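Local coordinates for putative methylthioribose-1-phosphate isomerase (Archaeoglobus fulgidus, PDB 1T5O), which probably catalyses the interconversion of methylthioribose-1-phosphate and methylthioribulose-1-phosphate, a step in methionine biosynthesis, at residues A268-E273 and V333-V338; L50-A55 and K124-D129. All blocks are in the same frame, centred on the assembly; numbering follows the deposited sequence.

Contact 1 (A268-E273 and V333-V338); sequences ATFDWE and VNVPKV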
ATOM      1  N   ALA A 268     -10.982 -22.039 -17.261  1.00 21.76           N
ATOM      2  CA  ALA A 268     -12.114 -21.921 -16.345  1.00 23.46           C
ATOM      3  C   ALA A 268     -12.270 -20.538 -15.684  1.00 23.56           C
ATOM      4  O   ALA A 268     -13.329 -20.220 -15.152  1.00 23.56           O
ATOM      5  CB  ALA A 268     -12.038 -23.008 -15.267  1.00 22.86           C
ATOM      6  N   THR A 269     -11.232 -19.714 -15.733  1.00 21.44           N
ATOM      7  CA  THR A 269     -11.320 -18.381 -15.134  1.00 20.90           C
ATOM      8  C   THR A 269     -11.952 -17.368 -16.109  1.00 20.15           C
ATOM      9  O   THR A 269     -12.358 -16.263 -15.719  1.00 20.45           O
ATOM     10  CB  THR A 269      -9.918 -17.950 -14.677  1.00 22.80           C
ATOM     11  OG1 THR A 269      -9.504 -18.841 -13.634  1.00 24.22           O
ATOM     12  CG2 THR A 269      -9.899 -16.536 -14.134  1.00 20.69           C
ATOM     13  N   PHE A 270     -12.055 -17.751 -17.380  1.00 17.92           N
ATOM     14  CA  PHE A 270     -12.665 -16.877 -18.361  1.00 19.08           C
ATOM     15  C   PHE A 270     -14.196 -16.944 -18.199  1.00 19.38           C
ATOM     16  O   PHE A 270     -14.729 -17.989 -17.863  1.00 20.51           O
ATOM     17  CB  PHE A 270     -12.278 -17.290 -19.778  1.00 16.75           C
ATOM     18  CG  PHE A 270     -10.831 -17.005 -20.115  1.00 20.40           C
ATOM     19  CD1 PHE A 270      -9.792 -17.712 -19.479  1.00 19.05           C
ATOM     20  CD2 PHE A 270     -10.510 -16.030 -21.050  1.00 18.82           C
ATOM     21  CE1 PHE A 270      -8.436 -17.438 -19.784  1.00 18.98           C
ATOM     22  CE2 PHE A 270      -9.170 -15.755 -21.360  1.00 20.66           C
ATOM     23  CZ  PHE A 270      -8.137 -16.454 -20.735  1.00 20.45           C
ATOM     24  N   ASP A 271     -14.868 -15.818 -18.414  1.00 20.51           N
ATOM     25  CA  ASP A 271     -16.341 -15.695 -18.304  1.00 20.69           C
ATOM     26  C   ASP A 271     -16.620 -14.845 -19.550  1.00 21.18           C
ATOM     27  O   ASP A 271     -17.047 -13.694 -19.444  1.00 17.48           O
ATOM     28  CB  ASP A 271     -16.693 -14.922 -17.018  1.00 21.15           C
ATOM     29  CG  ASP A 271     -18.180 -15.001 -16.647  1.00 25.36           C
ATOM     30  OD1 ASP A 271     -18.999 -15.591 -17.400  1.00 24.37           O
ATOM     31  OD2 ASP A 271     -18.530 -14.467 -15.583  1.00 26.54           O
ATOM     32  N   TRP A 272     -16.406 -15.450 -20.723  1.00 20.30           N
ATOM     33  CA  TRP A 272     -16.478 -14.741 -22.001  1.00 21.61           C
ATOM     34  C   TRP A 272     -17.816 -14.238 -22.510  1.00 22.41           C
ATOM     35  O   TRP A 272     -17.846 -13.505 -23.507  1.00 19.88           O
ATOM     36  CB  TRP A 272     -15.786 -15.577 -23.096  1.00 22.98           C
ATOM     37  CG  TRP A 272     -15.051 -14.746 -24.131  1.00 22.63           C
ATOM     38  CD1 TRP A 272     -15.325 -14.663 -25.461  1.00 24.81           C
ATOM     39  CD2 TRP A 272     -13.923 -13.886 -23.897  1.00 21.97           C
ATOM     40  NE1 TRP A 272     -14.442 -13.798 -26.075  1.00 24.12           N
ATOM     41  CE2 TRP A 272     -13.571 -13.311 -25.135  1.00 21.54           C
ATOM     42  CE3 TRP A 272     -13.180 -13.547 -22.757  1.00 20.32           C
ATOM     43  CZ2 TRP A 272     -12.505 -12.407 -25.274  1.00 20.63           C
ATOM     44  CZ3 TRP A 272     -12.111 -12.644 -22.892  1.00 23.03           C
ATOM     45  CH2 TRP A 272     -11.794 -12.088 -24.154  1.00 21.94           C
ATOM     46  N   GLU A 273     -18.913 -14.628 -21.854  1.00 20.61           N
ATOM     47  CA  GLU A 273     -20.220 -14.119 -22.251  1.00 21.93           C
ATOM     48  C   GLU A 273     -20.413 -12.705 -21.655  1.00 21.47           C
ATOM     49  O   GLU A 273     -21.272 -11.945 -22.074  1.00 20.92           O
ATOM     50  CB  GLU A 273     -21.327 -15.032 -21.719  1.00 21.37           C
ATOM     51  CG  GLU A 273     -21.344 -16.424 -22.358  1.00 25.40           C
ATOM     52  CD  GLU A 273     -21.748 -16.403 -23.828  1.00 28.83           C
ATOM     53  OE1 GLU A 273     -22.042 -15.314 -24.372  1.00 30.81           O
ATOM     54  OE2 GLU A 273     -21.776 -17.487 -24.445  1.00 34.31           O
ATOM     55  N   VAL A 333     -10.670 -12.162 -31.130  1.00 22.92           N
ATOM     56  CA  VAL A 333     -10.445 -13.220 -32.106  1.00 22.36           C
ATOM     57  C   VAL A 333      -9.726 -14.430 -31.491  1.00 21.33           C
ATOM     58  O   VAL A 333     -10.172 -15.564 -31.635  1.00 21.77           O
ATOM     59  CB  VAL A 333      -9.575 -12.737 -33.316  1.00 22.20           C
ATOM     60  CG1 VAL A 333      -9.285 -13.913 -34.244  1.00 22.34           C
ATOM     61  CG2 VAL A 333     -10.286 -11.655 -34.102  1.00 20.76           C
ATOM     62  N   ASN A 334      -8.633 -14.182 -30.777  1.00 20.92           N
ATOM     63  CA  ASN A 334      -7.809 -15.264 -30.249  1.00 21.99           C
ATOM     64  C   ASN A 334      -8.208 -16.028 -29.011  1.00 22.68           C
ATOM     65  O   ASN A 334      -7.794 -17.178 -28.847  1.00 23.95           O
ATOM     66  CB  ASN A 334      -6.368 -14.775 -30.099  1.00 21.67           C
ATOM     67  CG  ASN A 334      -5.788 -14.324 -31.418  1.00 25.18           C
ATOM     68  OD1 ASN A 334      -6.144 -14.862 -32.456  1.00 26.62           O
ATOM     69  ND2 ASN A 334      -4.888 -13.345 -31.388  1.00 25.70           N
ATOM     70  N   VAL A 335      -8.993 -15.410 -28.142  1.00 21.84           N
ATOM     71  CA  VAL A 335      -9.441 -16.102 -26.943  1.00 22.58           C
ATOM     72  C   VAL A 335     -10.356 -17.274 -27.350  1.00 23.59           C
ATOM     73  O   VAL A 335     -10.134 -18.410 -26.919  1.00 22.44           O
ATOM     74  CB  VAL A 335     -10.147 -15.119 -25.982  1.00 21.62           C
ATOM     75  CG1 VAL A 335     -11.012 -15.867 -24.957  1.00 20.41           C
ATOM     76  CG2 VAL A 335      -9.065 -14.287 -25.238  1.00 19.51           C
ATOM     77  N   PRO A 336     -11.376 -17.022 -28.199  1.00 24.38           N
ATOM     78  CA  PRO A 336     -12.257 -18.133 -28.613  1.00 26.80           C
ATOM     79  C   PRO A 336     -11.469 -19.202 -29.370  1.00 27.33           C
ATOM     80  O   PRO A 336     -11.674 -20.403 -29.185  1.00 28.63           O
ATOM     81  CB  PRO A 336     -13.291 -17.450 -29.515  1.00 26.81           C
ATOM     82  CG  PRO A 336     -13.354 -16.062 -28.993  1.00 27.29           C
ATOM     83  CD  PRO A 336     -11.889 -15.733 -28.705  1.00 24.22           C
ATOM     84  N   LYS A 337     -10.552 -18.759 -30.221  1.00 29.03           N
ATOM     85  CA  LYS A 337      -9.741 -19.686 -31.000  1.00 29.97           C
ATOM     86  C   LYS A 337      -8.874 -20.601 -30.125  1.00 30.09           C
ATOM     87  O   LYS A 337      -8.935 -21.830 -30.237  1.00 29.28           O
ATOM     88  CB  LYS A 337      -8.845 -18.907 -31.974  1.00 33.05           C
ATOM     89  CG  LYS A 337      -8.041 -19.796 -32.898  1.00 38.52           C
ATOM     90  CD  LYS A 337      -6.899 -19.055 -33.607  1.00 42.10           C
ATOM     91  CE  LYS A 337      -5.856 -20.060 -34.107  1.00 44.33           C
ATOM     92  NZ  LYS A 337      -4.644 -19.460 -34.750  1.00 46.75           N
ATOM     93  N   VAL A 338      -8.067 -20.010 -29.243  1.00 28.81           N
ATOM     94  CA  VAL A 338      -7.183 -20.802 -28.391  1.00 26.56           C
ATOM     95  C   VAL A 338      -7.887 -21.667 -27.330  1.00 28.14           C
ATOM     96  O   VAL A 338      -7.461 -22.809 -27.058  1.00 26.31           O
ATOM     97  CB  VAL A 338      -6.157 -19.900 -27.662  1.00 25.12           C
ATOM     98  CG1 VAL A 338      -5.259 -20.763 -26.781  1.00 22.45           C
ATOM     99  CG2 VAL A 338      -5.304 -19.124 -28.695  1.00 23.66           C
TER

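Contact 2 (L50-A55 and K124-D129); sequences LEAAGA and KLAEED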
ATOM      1  N   LEU A  50     -10.082 -24.071  -3.508  1.00 30.23           N
ATOM      2  CA  LEU A  50     -11.459 -24.117  -3.044  1.00 30.70           C
ATOM      3  C   LEU A  50     -12.261 -25.164  -3.776  1.00 31.49           C
ATOM      4  O   LEU A  50     -13.237 -25.697  -3.233  1.00 30.90           O
ATOM      5  CB  LEU A  50     -12.128 -22.754  -3.198  1.00 32.05           C
ATOM      6  CG  LEU A  50     -11.669 -21.746  -2.153  1.00 33.68           C
ATOM      7  CD1 LEU A  50     -12.330 -20.402  -2.437  1.00 35.09           C
ATOM      8  CD2 LEU A  50     -12.039 -22.242  -0.741  1.00 33.20           C
ATOM      9  N   GLU A  51     -11.877 -25.441  -5.020  1.00 30.67           N
ATOM     10  CA  GLU A  51     -12.587 -26.450  -5.781  1.00 32.14           C
ATOM     11  C   GLU A  51     -12.250 -27.790  -5.148  1.00 30.27           C
ATOM     12  O   GLU A  51     -13.126 -28.622  -4.920  1.00 29.35           O
ATOM     13  CB  GLU A  51     -12.153 -26.469  -7.250  1.00 34.69           C
ATOM     14  CG  GLU A  51     -13.015 -27.421  -8.075  1.00 37.44           C
ATOM     15  CD  GLU A  51     -12.413 -27.740  -9.418  1.00 39.92           C
ATOM     16  OE1 GLU A  51     -11.266 -27.326  -9.660  1.00 44.68           O
ATOM     17  OE2 GLU A  51     -13.072 -28.419 -10.230  1.00 41.86           O
ATOM     18  N   ALA A  52     -10.962 -27.985  -4.873  1.00 29.66           N
ATOM     19  CA  ALA A  52     -10.502 -29.215  -4.253  1.00 31.08           C
ATOM     20  C   ALA A  52     -11.109 -29.335  -2.848  1.00 31.62           C
ATOM     21  O   ALA A  52     -11.420 -30.440  -2.388  1.00 32.21           O
ATOM     22  CB  ALA A  52      -8.957 -29.228  -4.199  1.00 32.03           C
ATOM     23  N   ALA A  53     -11.288 -28.203  -2.167  1.00 30.74           N
ATOM     24  CA  ALA A  53     -11.891 -28.226  -0.835  1.00 32.35           C
ATOM     25  C   ALA A  53     -13.338 -28.724  -0.942  1.00 32.31           C
ATOM     26  O   ALA A  53     -13.791 -29.548  -0.137  1.00 32.86           O
ATOM     27  CB  ALA A  53     -11.868 -26.832  -0.207  1.00 33.42           C
ATOM     28  N   GLY A  54     -14.062 -28.211  -1.936  1.00 32.20           N
ATOM     29  CA  GLY A  54     -15.434 -28.630  -2.148  1.00 31.05           C
ATOM     30  C   GLY A  54     -15.542 -30.130  -2.386  1.00 31.18           C
ATOM     31  O   GLY A  54     -16.384 -30.793  -1.782  1.00 30.95           O
ATOM     32  N   ALA A  55     -14.690 -30.662  -3.263  1.00 29.82           N
ATOM     33  CA  ALA A  55     -14.694 -32.095  -3.585  1.00 30.98           C
ATOM     34  C   ALA A  55     -14.248 -32.970  -2.420  1.00 30.41           C
ATOM     35  O   ALA A  55     -14.871 -33.986  -2.136  1.00 29.56           O
ATOM     36  CB  ALA A  55     -13.809 -32.368  -4.804  1.00 31.10           C
ATOM     37  N   LYS A 124      -9.029 -36.775  -8.390  1.00 31.99           N
ATOM     38  CA  LYS A 124      -8.853 -36.540  -9.817  1.00 31.87           C
ATOM     39  C   LYS A 124      -8.894 -35.034 -10.109  1.00 29.99           C
ATOM     40  O   LYS A 124      -8.090 -34.525 -10.889  1.00 29.44           O
ATOM     41  CB  LYS A 124      -9.956 -37.253 -10.604  1.00 35.07           C
ATOM     42  CG  LYS A 124      -9.995 -36.938 -12.105  1.00 38.09           C
ATOM     43  CD  LYS A 124     -11.307 -37.454 -12.689  1.00 42.67           C
ATOM     44  CE  LYS A 124     -11.440 -37.212 -14.194  1.00 45.46           C
ATOM     45  NZ  LYS A 124     -12.828 -37.599 -14.626  1.00 48.51           N
ATOM     46  N   LEU A 125      -9.825 -34.329  -9.479  1.00 28.40           N
ATOM     47  CA  LEU A 125      -9.943 -32.899  -9.683  1.00 28.30           C
ATOM     48  C   LEU A 125      -8.695 -32.168  -9.195  1.00 28.13           C
ATOM     49  O   LEU A 125      -8.250 -31.220  -9.836  1.00 27.23           O
ATOM     50  CB  LEU A 125     -11.175 -32.338  -8.968  1.00 29.82           C
ATOM     51  CG  LEU A 125     -12.544 -32.801  -9.476  1.00 31.07           C
ATOM     52  CD1 LEU A 125     -13.637 -32.161  -8.623  1.00 31.69           C
ATOM     53  CD2 LEU A 125     -12.723 -32.423 -10.945  1.00 32.41           C
ATOM     54  N   ALA A 126      -8.132 -32.608  -8.069  1.00 26.23           N
ATOM     55  CA  ALA A 126      -6.932 -31.963  -7.529  1.00 27.29           C
ATOM     56  C   ALA A 126      -5.736 -32.227  -8.450  1.00 26.61           C
ATOM     57  O   ALA A 126      -4.929 -31.340  -8.697  1.00 27.06           O
ATOM     58  CB  ALA A 126      -6.632 -32.469  -6.112  1.00 26.16           C
ATOM     59  N   GLU A 127      -5.643 -33.453  -8.958  1.00 26.78           N
ATOM     60  CA  GLU A 127      -4.569 -33.861  -9.858  1.00 25.64           C
ATOM     61  C   GLU A 127      -4.637 -33.070 -11.168  1.00 25.75           C
ATOM     62  O   GLU A 127      -3.610 -32.700 -11.752  1.00 24.11           O
ATOM     63  CB  GLU A 127      -4.718 -35.350 -10.173  1.00 29.02           C
ATOM     64  CG  GLU A 127      -3.745 -35.874 -11.191  1.00 31.84           C
ATOM     65  CD  GLU A 127      -2.322 -35.876 -10.673  1.00 35.16           C
ATOM     66  OE1 GLU A 127      -2.115 -35.614  -9.465  1.00 37.18           O
ATOM     67  OE2 GLU A 127      -1.410 -36.147 -11.476  1.00 36.25           O
ATOM     68  N   GLU A 128      -5.857 -32.865 -11.656  1.00 24.55           N
ATOM     69  CA  GLU A 128      -6.049 -32.105 -12.882  1.00 25.61           C
ATOM     70  C   GLU A 128      -5.637 -30.650 -12.689  1.00 24.83           C
ATOM     71  O   GLU A 128      -5.123 -30.036 -13.610  1.00 23.39           O
ATOM     72  CB  GLU A 128      -7.497 -32.187 -13.324  1.00 27.79           C
ATOM     73  CG  GLU A 128      -7.896 -33.601 -13.702  1.00 29.83           C
ATOM     74  CD  GLU A 128      -9.333 -33.671 -14.172  1.00 33.70           C
ATOM     75  OE1 GLU A 128     -10.169 -32.904 -13.650  1.00 30.74           O
ATOM     76  OE2 GLU A 128      -9.613 -34.505 -15.057  1.00 35.80           O
ATOM     77  N   ASP A 129      -5.860 -30.088 -11.498  1.00 25.99           N
ATOM     78  CA  ASP A 129      -5.433 -28.708 -11.276  1.00 26.88           C
ATOM     79  C   ASP A 129      -3.907 -28.634 -11.343  1.00 25.24           C
ATOM     80  O   ASP A 129      -3.323 -27.704 -11.919  1.00 23.39           O
ATOM     81  CB  ASP A 129      -5.883 -28.176  -9.920  1.00 29.44           C
ATOM     82  CG  ASP A 129      -5.394 -26.749  -9.688  1.00 34.44           C
ATOM     83  OD1 ASP A 129      -4.729 -26.486  -8.647  1.00 36.31           O
ATOM     84  OD2 ASP A 129      -5.669 -25.891 -10.572  1.00 35.04           O
TER
HETATM   85  O   HOH W   1      -9.396 -29.234 -10.833  1.00 44.69           O

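Contact 1 (A268-E273 and V333-V338)
Val335 sets its branched side chain against one face of the Trp272 indole, and the two side chains come from opposite directions. Its CB already touches the benzo part of the ring, 3.7 Å from Trp272 CZ2. Further out, Val335 CG1 stands over the middle of the six-membered ring, 3.5 Å from the centroid and 8° off the normal, which meets the geometry of a CH-pi contact. The torsion explains the placement: with chi1 at 162°, CG1 lies opposite the backbone N and reaches out over the ring, while Val335 CG2 takes the branch beside that N and approaches Trp272 CH2 at 3.7 Å. The same CG1 also meets a second aromatic, Phe270 CD2, at 3.9 Å, so this methyl lies against both rings. Pro336 adds a lighter contact at the pyrrole end, where its CG comes within 3.9 Å of Trp272 NE1. No hydrogen bond crosses between the segments, and the 180 Å² they bury comes mainly from apolar contact. Phe341 extends the cluster, meeting the Trp272 ring at about 45° between planes. The contact fastens the C-terminal helix 331-338 to the loop that follows strand 261-264 of the Rossmann-like domain: Phe270 and Val335 both rest on Leu320 of strand 319-322, Val335 also touches Ile327 of strand 325-327, and Ile236 of strand 235-237 touches Phe270 and Trp272.

Contact 2 (L50-A55 and K124-D129)
Non-polar contacts join Leu125 to Ala55 and Glu51, and Ala52 to Ala126. Leu125 reaches across with CD1 3.8 Å from Ala55 CB; its chi1 of -66°, with CG beside the backbone N, sends both methyls toward helix 47-61. The extended chain of Glu51 crosses Leu125 at about a right angle, and its OE2 lies in van der Waals contact, 4.1 Å from both Leu125 CD1 and CD2. The methyls of Ala52 and Ala126 are 4.4 Å apart at their CB atoms, and these small residues let the backbones come nearest here, with 5.6 Å between the two CA atoms. The two segments form an antiparallel helix pair within the helical N-terminal domain of the MtnA fold, the axes of these short segments approaching to 9.3 Å at 167°; helix 92-105 adds Ala101 against Ala55 and Arg100 against Leu125. Polar contact runs through a water that donates to Glu51 OE1 at 2.9 Å and bridges to Leu125 O, at a distance so short that its exact value is doubtful. Among charged groups, Arg132, salt-bridged to Asp129 and in a long, weak ion pair with Glu51, may offset the like charges of the two carboxylates. Asp129 also accepts a hydrogen bond from Val162 N.

From the N terminus, the chain first closes contact 2, where helix 111-141 returns alongside helix 47-61 after 68 intervening residues, 49 of them helical and none in strands. The chain then builds five of the parallel strands of the central sheet, ending with 261-264, before contact 1 opens; strands 319-322 and the antiparallel 325-327 follow within its loop. That loop closes 59 residues later, when helix 331-338 packs back on its start. The two closures are therefore in series, neither nested nor crossed. Contact 2 joins helices of the N-terminal part, and contact 1 ties the chain's end to the sheet domain. Their centres are 22 Å apart, and their nearest atoms, about 7 Å apart, do not touch.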